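Local coordinates for BH1408 protein (Bacillus halodurans, PDB 4E0A), which belongs to the GNAT family of acetyltransferases and probably transfers an acetyl group to an amine of a substrate, at the interface of chains A and B. Numbering follows the deposited sequence. Chains: chain A/B, BH1408 protein.

The interface of chains A and B. Residues chain A 32, 129-131, 151; chain B 148-150.
A:Tyr130 lays one face of its ring against the aliphatic part of B:Lys149. CB of the lysine sits over that face, 4.0 Å from the ring centroid and displaced toward the rim. Further along, CD of B:Lys149 lies 3.7 Å from CZ of A:Tyr130, the carbon that bears the phenol oxygen. At the CE2 side of the ring, CG of B:Gln148 makes a looser contact. CD1 of A:Ile32 meets the amide end of B:Gln148 from the opposite direction. CG of B:Lys149 stands between its own backbone N and carbonyl carbon (chi1 67°), and the chain runs alongside the ring. A bend at chi4 (55°) then brings NZ to the hydroxyl OG1 of A:Thr151, a 2.7 Å hydrogen bond. With B:Lys149 cut back to an alanine, OG1 of A:Thr151 would probably lose its amine partner and the phenol end of the ring the methylene packed on it. Backbone hydrogen bonds hold both flanks of the B segment. A:Val129 N donates to B:Gln150 O (2.9 Å), and B:Gln150 N returns a bond to A:Val129 O. A:Asp131 N reaches B:Gln148 O from above the carbonyl plane. On the other flank, A:Thr151 N donates to B:Lys149 O, and B:Gln148 N donates to A:Thr151 O at 2.8 Å. Strand 146-155 of chain B is thus inserted, antiparallel, between strands 124-130 and 146-155 of chain A. The two-fold axis repeats this exchange, joining the sheets of both copies; the deposited pair may be the biological dimer.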
loop_
_atom_site.group_PDB
_atom_site.type_symbol
_atom_site.label_atom_id
_atom_site.label_comp_id
_atom_site.label_asym_id
_atom_site.label_seq_id
_atom_site.Cartn_x
_atom_site.Cartn_y
_atom_site.Cartn_z
ATOM N N ILE A 32 -10.317 4.972 10.282
ATOM C CA ILE A 32 -9.136 5.440 9.582
ATOM C C ILE A 32 -9.294 6.920 9.243
ATOM O O ILE A 32 -8.374 7.716 9.445
ATOM C CB ILE A 32 -8.884 4.596 8.288
ATOM C CG1 ILE A 32 -8.564 3.135 8.664
ATOM C CG2 ILE A 32 -7.756 5.187 7.435
ATOM C CD1 ILE A 32 -8.144 2.265 7.494
ATOM N N VAL A 129 -6.766 1.980 -3.695
ATOM C CA VAL A 129 -8.195 2.108 -3.469
ATOM C C VAL A 129 -8.625 1.258 -2.263
ATOM O O VAL A 129 -8.128 0.143 -2.054
ATOM C CB VAL A 129 -8.985 1.737 -4.747
ATOM C CG1 VAL A 129 -8.739 0.274 -5.119
ATOM C CG2 VAL A 129 -10.469 2.029 -4.556
ATOM N N TYR A 130 -9.543 1.792 -1.469
ATOM C CA TYR A 130 -10.042 1.066 -0.301
ATOM C C TYR A 130 -11.029 -0.032 -0.662
ATOM O O TYR A 130 -11.821 0.113 -1.595
ATOM C CB TYR A 130 -10.606 2.031 0.750
ATOM C CG TYR A 130 -9.487 2.624 1.554
ATOM C CD1 TYR A 130 -8.741 3.679 1.056
ATOM C CD2 TYR A 130 -9.115 2.066 2.777
ATOM C CE1 TYR A 130 -7.691 4.198 1.761
ATOM C CE2 TYR A 130 -8.063 2.585 3.498
ATOM C CZ TYR A 130 -7.350 3.655 2.979
ATOM O OH TYR A 130 -6.291 4.196 3.674
ATOM N N ASP A 131 -10.966 -1.132 0.090
ATOM C CA ASP A 131 -11.696 -2.363 -0.233
ATOM C C ASP A 131 -13.210 -2.160 -0.333
ATOM O O ASP A 131 -13.872 -2.799 -1.146
ATOM C CB ASP A 131 -11.355 -3.449 0.810
ATOM C CG ASP A 131 -12.145 -4.741 0.620
ATOM O OD1 ASP A 131 -11.954 -5.418 -0.411
ATOM O OD2 ASP A 131 -12.942 -5.100 1.525
ATOM N N THR A 151 -3.210 -4.455 1.078
ATOM C CA THR A 151 -2.959 -4.317 2.500
ATOM C C THR A 151 -4.017 -5.102 3.231
ATOM O O THR A 151 -5.220 -4.910 3.023
ATOM C CB THR A 151 -3.067 -2.858 2.943
ATOM O OG1 THR A 151 -2.131 -2.068 2.204
ATOM C CG2 THR A 151 -2.791 -2.735 4.447
ATOM N N GLN B 148 -7.900 -4.394 3.466
ATOM C CA GLN B 148 -8.186 -3.018 3.833
ATOM C C GLN B 148 -8.226 -2.161 2.583
ATOM O O GLN B 148 -9.167 -1.399 2.351
ATOM C CB GLN B 148 -7.075 -2.489 4.730
ATOM C CG GLN B 148 -7.300 -1.049 5.184
ATOM C CD GLN B 148 -6.094 -0.509 5.901
ATOM O OE1 GLN B 148 -5.222 0.107 5.289
ATOM N NE2 GLN B 148 -6.018 -0.763 7.199
ATOM N N LYS B 149 -7.162 -2.264 1.795
ATOM C CA LYS B 149 -7.047 -1.487 0.561
ATOM C C LYS B 149 -6.130 -2.209 -0.409
ATOM O O LYS B 149 -5.447 -3.155 -0.037
ATOM C CB LYS B 149 -6.524 -0.073 0.846
ATOM C CG LYS B 149 -5.074 -0.005 1.344
ATOM C CD LYS B 149 -4.659 1.431 1.662
ATOM C CE LYS B 149 -3.468 1.450 2.618
ATOM N NZ LYS B 149 -2.336 0.637 2.068
ATOM N N GLN B 150 -6.116 -1.784 -1.664
ATOM C CA GLN B 150 -5.235 -2.448 -2.618
ATOM C C GLN B 150 -4.588 -1.480 -3.595
ATOM O O GLN B 150 -5.159 -0.435 -3.947
ATOM C CB GLN B 150 -5.980 -3.552 -3.359
ATOM C CG GLN B 150 -7.208 -3.089 -4.092
ATOM C CD GLN B 150 -7.904 -4.234 -4.812
ATOM O OE1 GLN B 150 -7.899 -4.299 -6.036
ATOM N NE2 GLN B 150 -8.493 -5.145 -4.051
#